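Local coordinates for protein phosphoglycerol transferase GacH (Streptococcus pyogenes MGAS5005, PDB 6DGM) that probably transfers glycerol phosphate onto streptococcal rhamnose polysaccharide, this chain being its soluble, metal-binding catalytic domain of the sulfatase and lipoteichoic acid synthase type, at residues Tyr9-Ala15 and Lys369-His375; Ile17-Tyr21 and Asp357-Ile361; Val116-Ala121 and Asp364-Gly368; Lys325-Tyr329 and Thr377-Ile381. The contacts are given in a common frame with arbitrary orientation. Numbering follows the deposited sequence.

How the contacts relate
All four contacts involve the last helix, 349-365, or the tail after it, away from the manganese and glycerol phosphate site. Contact 2 is the buried one: helix 11-29 meets helix 349-365 through isoleucines and an aspartate that takes a tyrosine and a lysine. Contact 1 uses the start of the same first helix, but at the surface, where a tyrosine pair and waters join it to the C-terminal tail. Contact 3, partly buried, sets the end of helix 349-365 against the loop after helix 112-115 without a direct hydrogen bond. Contact 4, also partly buried, packs a proline and aromatic rings around one backbone bond. Asp364 of contact 3 bonds to Tyr9 of contact 1.

Contact 1 (Tyr9-Ala15 and Lys369-His375); sequences YSQETIA and KGYLLKH
Residues Tyr9-Ala15 run from an extended lead-in into the first turn of helix 11-29, and Lys369-His375 form a bend followed by a 3-10 turn at 371-374. Gln11 and Tyr371 are nearest in register, CA to CA 5.9 Å. Ser10 (chi1 p) is the N-cap, its OG accepting from Thr13 N at 3.0 Å. Tyr371, chi1 m, points its CA-to-CB bond at the helix start: Gln11 N lies over one ring face, 3.5 Å from Tyr371 CE2, and Gln11 CB makes a CH-pi contact 4.0 Å from the ring centroid. Tyr9, chi1 t, swings its ring to an oblique meeting with Tyr371, Tyr9 CZ to Tyr371 CD2 3.6 Å. Tyr9 OH accepts from Lys369 N at 2.8 Å and also pairs with Asp364, which binds Tyr371 N and Leu372 N too. Gly370 takes positive phi (68°) to enter the turn. Ile14, m,m, rests CG2 on Leu372 CD2 (3.7 Å) and Tyr371 CB (3.9 Å). His375, chi1 m, brings NE2 to 3.5 Å from Ala15 CA, and water 1 joins His375 NE2 to Gln11 O, 2.8 Å from each. This is peripheral packing of a capped helix N-terminus against a 3-10 turn in the C-terminal tail.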
# COMPACT_ATOMS: atom_id res chain seq x y z
N TYR A 9 2.21 -0.87 -29.01
CA TYR A 9 3.48 -1.27 -28.43
C TYR A 9 4.52 -1.51 -29.51
O TYR A 9 4.28 -2.24 -30.48
CB TYR A 9 3.29 -2.53 -27.59
CG TYR A 9 4.56 -3.01 -26.91
CD1 TYR A 9 5.08 -2.34 -25.81
CD2 TYR A 9 5.23 -4.12 -27.38
CE1 TYR A 9 6.23 -2.78 -25.19
CE2 TYR A 9 6.38 -4.58 -26.77
CZ TYR A 9 6.88 -3.90 -25.67
OH TYR A 9 8.02 -4.39 -25.07
N SER A 10 5.70 -0.93 -29.30
CA SER A 10 6.79 -0.98 -30.26
C SER A 10 7.97 -0.26 -29.63
O SER A 10 7.81 0.49 -28.66
CB SER A 10 6.43 -0.30 -31.58
OG SER A 10 6.39 1.11 -31.41
N GLN A 11 9.15 -0.49 -30.21
CA GLN A 11 10.35 0.22 -29.78
C GLN A 11 10.16 1.73 -29.91
O GLN A 11 10.55 2.49 -29.01
CB GLN A 11 11.54 -0.26 -30.62
CG GLN A 11 12.90 0.05 -30.02
CD GLN A 11 14.05 -0.56 -30.81
OE1 GLN A 11 13.88 -1.52 -31.55
NE2 GLN A 11 15.24 0.01 -30.64
N GLU A 12 9.54 2.19 -31.01
CA GLU A 12 9.36 3.63 -31.21
C GLU A 12 8.40 4.22 -30.20
O GLU A 12 8.62 5.33 -29.69
CB GLU A 12 8.90 3.89 -32.65
CG GLU A 12 9.99 3.68 -33.69
CD GLU A 12 9.54 4.03 -35.11
OE1 GLU A 12 8.32 4.27 -35.30
OE2 GLU A 12 10.39 4.07 -36.03
N THR A 13 7.32 3.51 -29.87
CA THR A 13 6.41 4.01 -28.86
C THR A 13 7.09 4.12 -27.50
O THR A 13 6.91 5.12 -26.78
CB THR A 13 5.17 3.12 -28.79
OG1 THR A 13 4.40 3.29 -29.98
CG2 THR A 13 4.31 3.45 -27.57
N ILE A 14 7.85 3.11 -27.11
CA ILE A 14 8.57 3.17 -25.83
C ILE A 14 9.55 4.34 -25.84
O ILE A 14 9.69 5.05 -24.84
CB ILE A 14 9.25 1.82 -25.53
CG1 ILE A 14 8.23 0.74 -25.18
CG2 ILE A 14 10.28 1.99 -24.42
CD1 ILE A 14 7.45 0.97 -23.92
N ALA A 15 10.24 4.56 -26.96
CA ALA A 15 11.16 5.70 -27.04
C ALA A 15 10.41 7.02 -26.84
O ALA A 15 10.90 7.91 -26.14
CB ALA A 15 11.91 5.68 -28.38
N LYS A 369 9.14 -6.90 -24.37
CA LYS A 369 10.45 -7.05 -25.00
C LYS A 369 11.59 -6.39 -24.24
O LYS A 369 12.76 -6.56 -24.62
CB LYS A 369 10.40 -6.43 -26.40
CG LYS A 369 9.37 -7.04 -27.33
CD LYS A 369 9.81 -8.41 -27.80
CE LYS A 369 8.93 -8.91 -28.93
NZ LYS A 369 9.44 -10.20 -29.45
N GLY A 370 11.30 -5.62 -23.19
CA GLY A 370 12.37 -4.93 -22.48
C GLY A 370 13.01 -3.84 -23.31
O GLY A 370 14.23 -3.64 -23.23
N TYR A 371 12.22 -3.12 -24.11
CA TYR A 371 12.74 -2.00 -24.87
C TYR A 371 13.31 -0.92 -23.96
O TYR A 371 14.18 -0.15 -24.38
CB TYR A 371 11.64 -1.41 -25.75
CG TYR A 371 11.20 -2.30 -26.88
CD1 TYR A 371 12.13 -2.93 -27.70
CD2 TYR A 371 9.85 -2.49 -27.16
CE1 TYR A 371 11.73 -3.75 -28.75
CE2 TYR A 371 9.44 -3.30 -28.21
CZ TYR A 371 10.39 -3.93 -29.00
OH TYR A 371 10.02 -4.74 -30.05
N LEU A 372 12.81 -0.82 -22.72
CA LEU A 372 13.29 0.22 -21.83
C LEU A 372 14.75 0.04 -21.44
O LEU A 372 15.34 0.98 -20.89
CB LEU A 372 12.43 0.28 -20.58
CG LEU A 372 11.10 0.99 -20.77
CD1 LEU A 372 10.19 0.73 -19.59
CD2 LEU A 372 11.30 2.48 -20.93
N LEU A 373 15.35 -1.13 -21.71
CA LEU A 373 16.76 -1.33 -21.38
C LEU A 373 17.66 -0.38 -22.15
O LEU A 373 18.80 -0.14 -21.74
CB LEU A 373 17.16 -2.78 -21.64
CG LEU A 373 16.44 -3.82 -20.78
CD1 LEU A 373 16.77 -5.22 -21.26
CD2 LEU A 373 16.79 -3.68 -19.30
N LYS A 374 17.18 0.16 -23.26
CA LYS A 374 17.94 1.12 -24.04
C LYS A 374 17.74 2.55 -23.55
O LYS A 374 18.44 3.45 -24.01
CB LYS A 374 17.54 1.00 -25.51
CG LYS A 374 18.45 1.75 -26.45
CD LYS A 374 18.25 1.31 -27.89
CE LYS A 374 19.11 2.13 -28.84
NZ LYS A 374 18.95 1.69 -30.26
N HIS A 375 16.83 2.78 -22.60
CA HIS A 375 16.56 4.11 -22.07
C HIS A 375 17.05 4.12 -20.63
O HIS A 375 16.30 3.92 -19.68
CB HIS A 375 15.10 4.39 -22.20
CG HIS A 375 14.63 4.37 -23.62
ND1 HIS A 375 14.85 5.42 -24.49
CD2 HIS A 375 14.02 3.40 -24.34
CE1 HIS A 375 14.38 5.10 -25.68
NE2 HIS A 375 13.86 3.89 -25.62
O HOH W 1 12.99 2.23 -27.72
O HOH W 2 9.26 -2.41 -32.37

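Contact 2 (Ile17-Tyr21 and Asp357-Ile361); sequences IAQKY and DLKNI
Two helical segments, 17-21 of helix 11-29 and 357-361 of helix 349-365, cross at -122° with axes 11.4 Å apart at closest approach; the nearest CA pair is Ile17 and Asp357, 6.4 Å. Ile17 (chi1 m, chi2 t) spans the gap: its CD1 lies 3.6 Å from Asn360 CB and 3.8 Å from Asp357 O, while its CG2 meets Ile361 CD1 (m,m) at 3.8 Å. One turn on, Lys20 stretches out all-trans to a salt bridge with Asp357, NZ to OD2 3.3 Å, weak as a hydrogen bond. Water 3 links the same pair, 3.1 Å from Lys20 NZ and 2.6 Å from Asp357 OD1. Tyr21, chi1 m, gives the shorter contact, its OH donating to Asp357 OD2 at 2.7 Å with the carboxylate oxygen near the ring plane. Asp357, chi1 m, thus takes both partners on OD2. Leu332 of helix 328-339 touches Tyr21, Asp357 and Ile361. The steep crossing makes this an oblique packing of the first helix on the last.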
# COMPACT_ATOMS: atom_id res chain seq x y z
N ILE A 17 7.63 7.55 -25.20
CA ILE A 17 7.21 7.65 -23.80
C ILE A 17 8.40 8.02 -22.94
O ILE A 17 8.30 8.90 -22.07
CB ILE A 17 6.58 6.32 -23.34
CG1 ILE A 17 5.30 6.05 -24.12
CG2 ILE A 17 6.31 6.35 -21.84
CD1 ILE A 17 4.83 4.60 -23.99
N ALA A 18 9.55 7.38 -23.18
CA ALA A 18 10.72 7.66 -22.37
C ALA A 18 11.16 9.11 -22.51
O ALA A 18 11.51 9.76 -21.52
CB ALA A 18 11.86 6.72 -22.76
N GLN A 19 11.15 9.65 -23.74
CA GLN A 19 11.57 11.04 -23.93
C GLN A 19 10.55 11.99 -23.30
O GLN A 19 10.92 12.99 -22.68
CB GLN A 19 11.78 11.35 -25.42
CG GLN A 19 12.48 12.68 -25.64
CD GLN A 19 13.04 12.84 -27.04
OE1 GLN A 19 12.94 11.93 -27.88
NE2 GLN A 19 13.65 13.99 -27.31
N LYS A 20 9.26 11.68 -23.43
CA LYS A 20 8.22 12.52 -22.86
C LYS A 20 8.35 12.63 -21.34
O LYS A 20 8.27 13.73 -20.78
CB LYS A 20 6.85 11.94 -23.23
CG LYS A 20 5.68 12.71 -22.68
CD LYS A 20 4.36 12.08 -23.09
CE LYS A 20 3.19 12.82 -22.47
NZ LYS A 20 1.89 12.23 -22.90
N TYR A 21 8.56 11.51 -20.66
CA TYR A 21 8.63 11.56 -19.19
C TYR A 21 10.01 11.96 -18.69
O TYR A 21 10.12 12.41 -17.54
CB TYR A 21 8.06 10.27 -18.60
CG TYR A 21 6.58 10.26 -18.83
CD1 TYR A 21 5.75 11.08 -18.08
CD2 TYR A 21 6.02 9.52 -19.86
CE1 TYR A 21 4.39 11.12 -18.32
CE2 TYR A 21 4.66 9.57 -20.11
CZ TYR A 21 3.85 10.37 -19.33
OH TYR A 21 2.50 10.43 -19.56
N ASP A 357 0.21 5.33 -22.09
CA ASP A 357 1.61 5.45 -21.71
C ASP A 357 1.96 4.39 -20.66
O ASP A 357 2.96 3.67 -20.79
CB ASP A 357 1.90 6.83 -21.12
CG ASP A 357 1.82 7.95 -22.14
OD1 ASP A 357 1.91 7.69 -23.35
OD2 ASP A 357 1.66 9.12 -21.71
N LEU A 358 1.14 4.30 -19.60
CA LEU A 358 1.41 3.35 -18.53
C LEU A 358 1.37 1.91 -19.01
O LEU A 358 2.25 1.11 -18.65
CB LEU A 358 0.43 3.58 -17.38
CG LEU A 358 0.57 2.61 -16.22
CD1 LEU A 358 1.93 2.73 -15.58
CD2 LEU A 358 -0.53 2.85 -15.17
N LYS A 359 0.36 1.55 -19.82
CA LYS A 359 0.23 0.16 -20.25
C LYS A 359 1.43 -0.28 -21.08
O LYS A 359 1.90 -1.42 -20.96
CB LYS A 359 -1.06 -0.03 -21.04
CG LYS A 359 -2.33 0.04 -20.19
CD LYS A 359 -3.59 0.11 -21.03
CE LYS A 359 -4.81 0.19 -20.13
NZ LYS A 359 -6.08 0.38 -20.88
N ASN A 360 1.96 0.61 -21.92
CA ASN A 360 3.14 0.25 -22.71
C ASN A 360 4.34 -0.01 -21.81
O ASN A 360 5.08 -0.98 -22.02
CB ASN A 360 3.43 1.32 -23.76
CG ASN A 360 2.64 1.09 -25.04
OD1 ASN A 360 2.89 0.12 -25.76
ND2 ASN A 360 1.67 1.95 -25.31
N ILE A 361 4.54 0.83 -20.78
CA ILE A 361 5.63 0.61 -19.83
C ILE A 361 5.41 -0.69 -19.06
O ILE A 361 6.33 -1.51 -18.89
CB ILE A 361 5.74 1.81 -18.87
CG1 ILE A 361 6.12 3.08 -19.64
CG2 ILE A 361 6.73 1.50 -17.73
CD1 ILE A 361 7.46 3.02 -20.38
O HOH W 3 2.51 9.82 -24.72

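Contact 3 (Val116-Ala121 and Asp364-Gly368); sequences VFPKMA and DVTIG
This is a loop-to-helix-end contact without a direct hydrogen bond, partly buried, where the stretch after helix 112-115 meets the C-terminal end of helix 349-365. Residues 117-119 make a 3-10 turn, with Lys119 N bonded to Val116 O (2.9 Å) and Met120 N to Phe117 O (3.0 Å). On the other side the helical backbone at Asp364 gives way to phi/psi -107/-82 at Thr366. Met120 and Thr366 are the nearest pair, CA to CA 4.7 Å. Thr366, chi1 p, presents CG2 to Val116 CG1 (chi1 t, 3.8 Å) and to Met120 CG (4.0 Å), while its OG1 bonds back to Gln362 O. Met120, m,t,p, curls CE to 4.2 Å from Val365 CG2. Lys119 aims its CA-to-CB bond at the helix end, but its terminus leads away, CD passing Ile367 CG2 at 4.3 Å. The carbonyls Lys119 O and Thr366 O, 3.3 Å apart, are both acceptors and cannot bond each other; water 4 accepts from Ala121 N (2.9 Å) and can donate to Thr366 O (2.8 Å). Outside the two segments, Phe94 of helix 89-98 touches Val116 and Met120 and Phe117 packs on helix 148-154, so the loop joins helix 349-365 to both.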
# COMPACT_ATOMS: atom_id res chain seq x y z
N VAL A 116 3.10 -12.84 -12.03
CA VAL A 116 3.68 -11.70 -12.74
C VAL A 116 5.09 -11.39 -12.23
O VAL A 116 6.03 -11.31 -13.03
CB VAL A 116 2.77 -10.46 -12.67
CG1 VAL A 116 3.49 -9.23 -13.27
CG2 VAL A 116 1.47 -10.69 -13.39
N PHE A 117 5.25 -11.26 -10.92
CA PHE A 117 6.58 -10.94 -10.40
C PHE A 117 7.66 -11.86 -10.95
O PHE A 117 8.70 -11.35 -11.39
CB PHE A 117 6.61 -10.92 -8.86
CG PHE A 117 7.95 -10.49 -8.31
CD1 PHE A 117 8.95 -11.41 -8.11
CD2 PHE A 117 8.19 -9.16 -8.04
CE1 PHE A 117 10.19 -11.02 -7.63
CE2 PHE A 117 9.44 -8.75 -7.56
CZ PHE A 117 10.43 -9.69 -7.37
N PRO A 118 7.50 -13.19 -10.96
CA PRO A 118 8.61 -14.05 -11.41
C PRO A 118 8.97 -13.86 -12.86
O PRO A 118 10.07 -14.25 -13.28
CB PRO A 118 8.09 -15.47 -11.16
CG PRO A 118 6.98 -15.30 -10.13
CD PRO A 118 6.37 -13.96 -10.41
N LYS A 119 8.08 -13.27 -13.65
CA LYS A 119 8.38 -13.06 -15.06
C LYS A 119 9.06 -11.73 -15.33
O LYS A 119 9.49 -11.50 -16.47
CB LYS A 119 7.09 -13.18 -15.87
CG LYS A 119 6.56 -14.62 -15.88
CD LYS A 119 5.26 -14.76 -16.63
CE LYS A 119 4.72 -16.18 -16.47
NZ LYS A 119 5.78 -17.22 -16.66
N MET A 120 9.19 -10.86 -14.34
CA MET A 120 9.79 -9.54 -14.54
C MET A 120 11.31 -9.67 -14.54
O MET A 120 11.90 -10.12 -13.56
CB MET A 120 9.33 -8.59 -13.45
CG MET A 120 7.81 -8.40 -13.44
SD MET A 120 7.18 -7.34 -12.14
CE MET A 120 7.80 -5.73 -12.64
N ALA A 121 11.94 -9.26 -15.64
CA ALA A 121 13.38 -9.45 -15.75
C ALA A 121 14.17 -8.59 -14.78
O ALA A 121 15.27 -8.97 -14.37
CB ALA A 121 13.84 -9.12 -17.18
N ASP A 364 6.02 -3.61 -21.18
CA ASP A 364 7.43 -3.75 -21.53
C ASP A 364 8.22 -4.45 -20.43
O ASP A 364 9.11 -5.26 -20.72
CB ASP A 364 8.05 -2.39 -21.82
CG ASP A 364 9.43 -2.51 -22.40
OD1 ASP A 364 9.50 -2.99 -23.56
OD2 ASP A 364 10.43 -2.17 -21.72
N VAL A 365 7.92 -4.12 -19.17
CA VAL A 365 8.70 -4.63 -18.05
C VAL A 365 8.18 -5.95 -17.50
O VAL A 365 8.83 -6.53 -16.62
CB VAL A 365 8.77 -3.60 -16.90
CG1 VAL A 365 9.28 -2.25 -17.39
CG2 VAL A 365 7.42 -3.44 -16.20
N THR A 366 7.05 -6.45 -17.99
CA THR A 366 6.54 -7.73 -17.49
C THR A 366 6.74 -8.81 -18.53
O THR A 366 7.73 -9.55 -18.48
CB THR A 366 5.08 -7.61 -17.03
OG1 THR A 366 4.27 -7.05 -18.06
CG2 THR A 366 4.97 -6.73 -15.78
N ILE A 367 5.85 -8.91 -19.51
CA ILE A 367 5.95 -9.97 -20.50
C ILE A 367 6.37 -9.46 -21.87
O ILE A 367 6.43 -10.25 -22.82
CB ILE A 367 4.65 -10.79 -20.55
CG1 ILE A 367 3.48 -9.92 -20.98
CG2 ILE A 367 4.38 -11.40 -19.15
CD1 ILE A 367 2.25 -10.71 -21.38
N GLY A 368 6.70 -8.18 -21.99
CA GLY A 368 7.14 -7.61 -23.25
C GLY A 368 8.62 -7.79 -23.52
O GLY A 368 9.29 -8.66 -22.96
O HOH W 4 10.49 -9.09 -18.13

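Contact 4 (Lys325-Tyr329 and Thr377-Ile381); sequences KVSPY and TFFKI
A helix N-terminus, with Ser327 as N-cap and Pro328 in the first turn of helix 328-339, sits on a type I beta turn, Thr377-Lys380, closed by Lys380 N to Thr377 O at 3.1 Å. Ser327 is nearest Ile381 (CA to CA 4.0 Å) and Pro328 nearest Phe378 (5.1 Å). Pro328 is a bump set into the turn: its CD nests among carbonyls, 3.3 Å from Thr377 O, 3.1 Å from Phe378 O and 3.2 Å from Lys380 O, and its CB meets Phe378 CD1 at 3.7 Å. Phe378 (chi1 t) brings its ring to the helix start, CE2 3.7 Å from Tyr329 CB, and Phe379 (chi1 m) directs an edge at the face of Tyr329 (chi1 t), centroids 4.9 Å apart and planes at 61°. Ile381, m,m, sits beside the lead-in, CD1 3.6 Å from Lys325 O. Val326 and Pro328 also pack on helix 11-29. Ser327 OG caps Tyr330 N, and water 5 joins it to Phe379 O. The backbone tie is Tyr329 N to Phe378 O, 3.0 Å.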
# COMPACT_ATOMS: atom_id res chain seq x y z
N LYS A 325 12.42 14.50 -5.56
CA LYS A 325 12.63 14.46 -7.00
C LYS A 325 12.29 13.09 -7.57
O LYS A 325 12.51 12.05 -6.93
CB LYS A 325 14.07 14.83 -7.30
CG LYS A 325 14.42 16.26 -6.93
CD LYS A 325 15.92 16.50 -7.08
CE LYS A 325 16.35 17.83 -6.45
NZ LYS A 325 15.74 18.98 -7.13
N VAL A 326 11.78 13.10 -8.80
CA VAL A 326 11.25 11.90 -9.44
C VAL A 326 12.15 11.42 -10.56
O VAL A 326 12.90 12.20 -11.17
CB VAL A 326 9.80 12.10 -9.95
CG1 VAL A 326 8.86 12.39 -8.81
CG2 VAL A 326 9.74 13.21 -11.00
N SER A 327 12.07 10.13 -10.84
CA SER A 327 12.54 9.59 -12.10
C SER A 327 11.46 9.80 -13.17
O SER A 327 10.30 10.10 -12.86
CB SER A 327 12.75 8.08 -11.96
OG SER A 327 11.52 7.48 -11.55
N PRO A 328 11.82 9.63 -14.44
CA PRO A 328 10.78 9.65 -15.49
C PRO A 328 9.65 8.68 -15.20
O PRO A 328 8.47 9.03 -15.38
CB PRO A 328 11.57 9.28 -16.74
CG PRO A 328 12.99 9.83 -16.47
CD PRO A 328 13.18 9.52 -15.00
N TYR A 329 9.97 7.47 -14.75
CA TYR A 329 8.94 6.51 -14.33
C TYR A 329 7.98 7.12 -13.31
O TYR A 329 6.77 7.06 -13.47
CB TYR A 329 9.62 5.26 -13.77
CG TYR A 329 8.70 4.11 -13.35
CD1 TYR A 329 7.73 3.62 -14.21
CD2 TYR A 329 8.84 3.50 -12.10
CE1 TYR A 329 6.90 2.56 -13.83
CE2 TYR A 329 8.02 2.44 -11.71
CZ TYR A 329 7.06 1.98 -12.58
OH TYR A 329 6.26 0.92 -12.21
N THR A 377 18.09 6.17 -18.35
CA THR A 377 17.70 7.08 -17.27
C THR A 377 16.22 7.01 -16.91
O THR A 377 15.77 7.76 -16.04
CB THR A 377 18.11 8.52 -17.62
OG1 THR A 377 17.37 8.97 -18.76
CG2 THR A 377 19.61 8.60 -17.92
N PHE A 378 15.46 6.11 -17.53
CA PHE A 378 14.02 6.13 -17.32
C PHE A 378 13.65 5.87 -15.87
O PHE A 378 12.69 6.44 -15.34
CB PHE A 378 13.32 5.10 -18.20
CG PHE A 378 11.82 5.19 -18.13
CD1 PHE A 378 11.14 6.21 -18.77
CD2 PHE A 378 11.08 4.25 -17.42
CE1 PHE A 378 9.75 6.29 -18.72
CE2 PHE A 378 9.71 4.32 -17.37
CZ PHE A 378 9.05 5.34 -18.02
N PHE A 379 14.38 4.97 -15.21
CA PHE A 379 14.09 4.64 -13.82
C PHE A 379 15.02 5.34 -12.85
O PHE A 379 14.93 5.10 -11.63
CB PHE A 379 14.14 3.13 -13.61
CG PHE A 379 13.07 2.38 -14.35
CD1 PHE A 379 11.77 2.33 -13.86
CD2 PHE A 379 13.35 1.72 -15.54
CE1 PHE A 379 10.78 1.63 -14.53
CE2 PHE A 379 12.36 1.02 -16.23
CZ PHE A 379 11.08 0.98 -15.74
N LYS A 380 15.91 6.19 -13.34
CA LYS A 380 16.85 6.89 -12.48
C LYS A 380 16.29 8.26 -12.11
O LYS A 380 15.51 8.86 -12.85
CB LYS A 380 18.21 7.03 -13.17
CG LYS A 380 18.89 5.69 -13.41
CD LYS A 380 20.23 5.82 -14.11
CE LYS A 380 20.89 4.46 -14.28
NZ LYS A 380 22.18 4.56 -15.03
N ILE A 381 16.70 8.75 -10.95
CA ILE A 381 16.17 10.03 -10.46
C ILE A 381 16.76 11.17 -11.28
O ILE A 381 17.93 11.47 -11.16
CB ILE A 381 16.42 10.23 -8.97
CG1 ILE A 381 15.82 9.08 -8.16
CG2 ILE A 381 15.86 11.57 -8.51
CD1 ILE A 381 14.35 9.18 -7.92
O HOH W 5 12.24 4.90 -10.97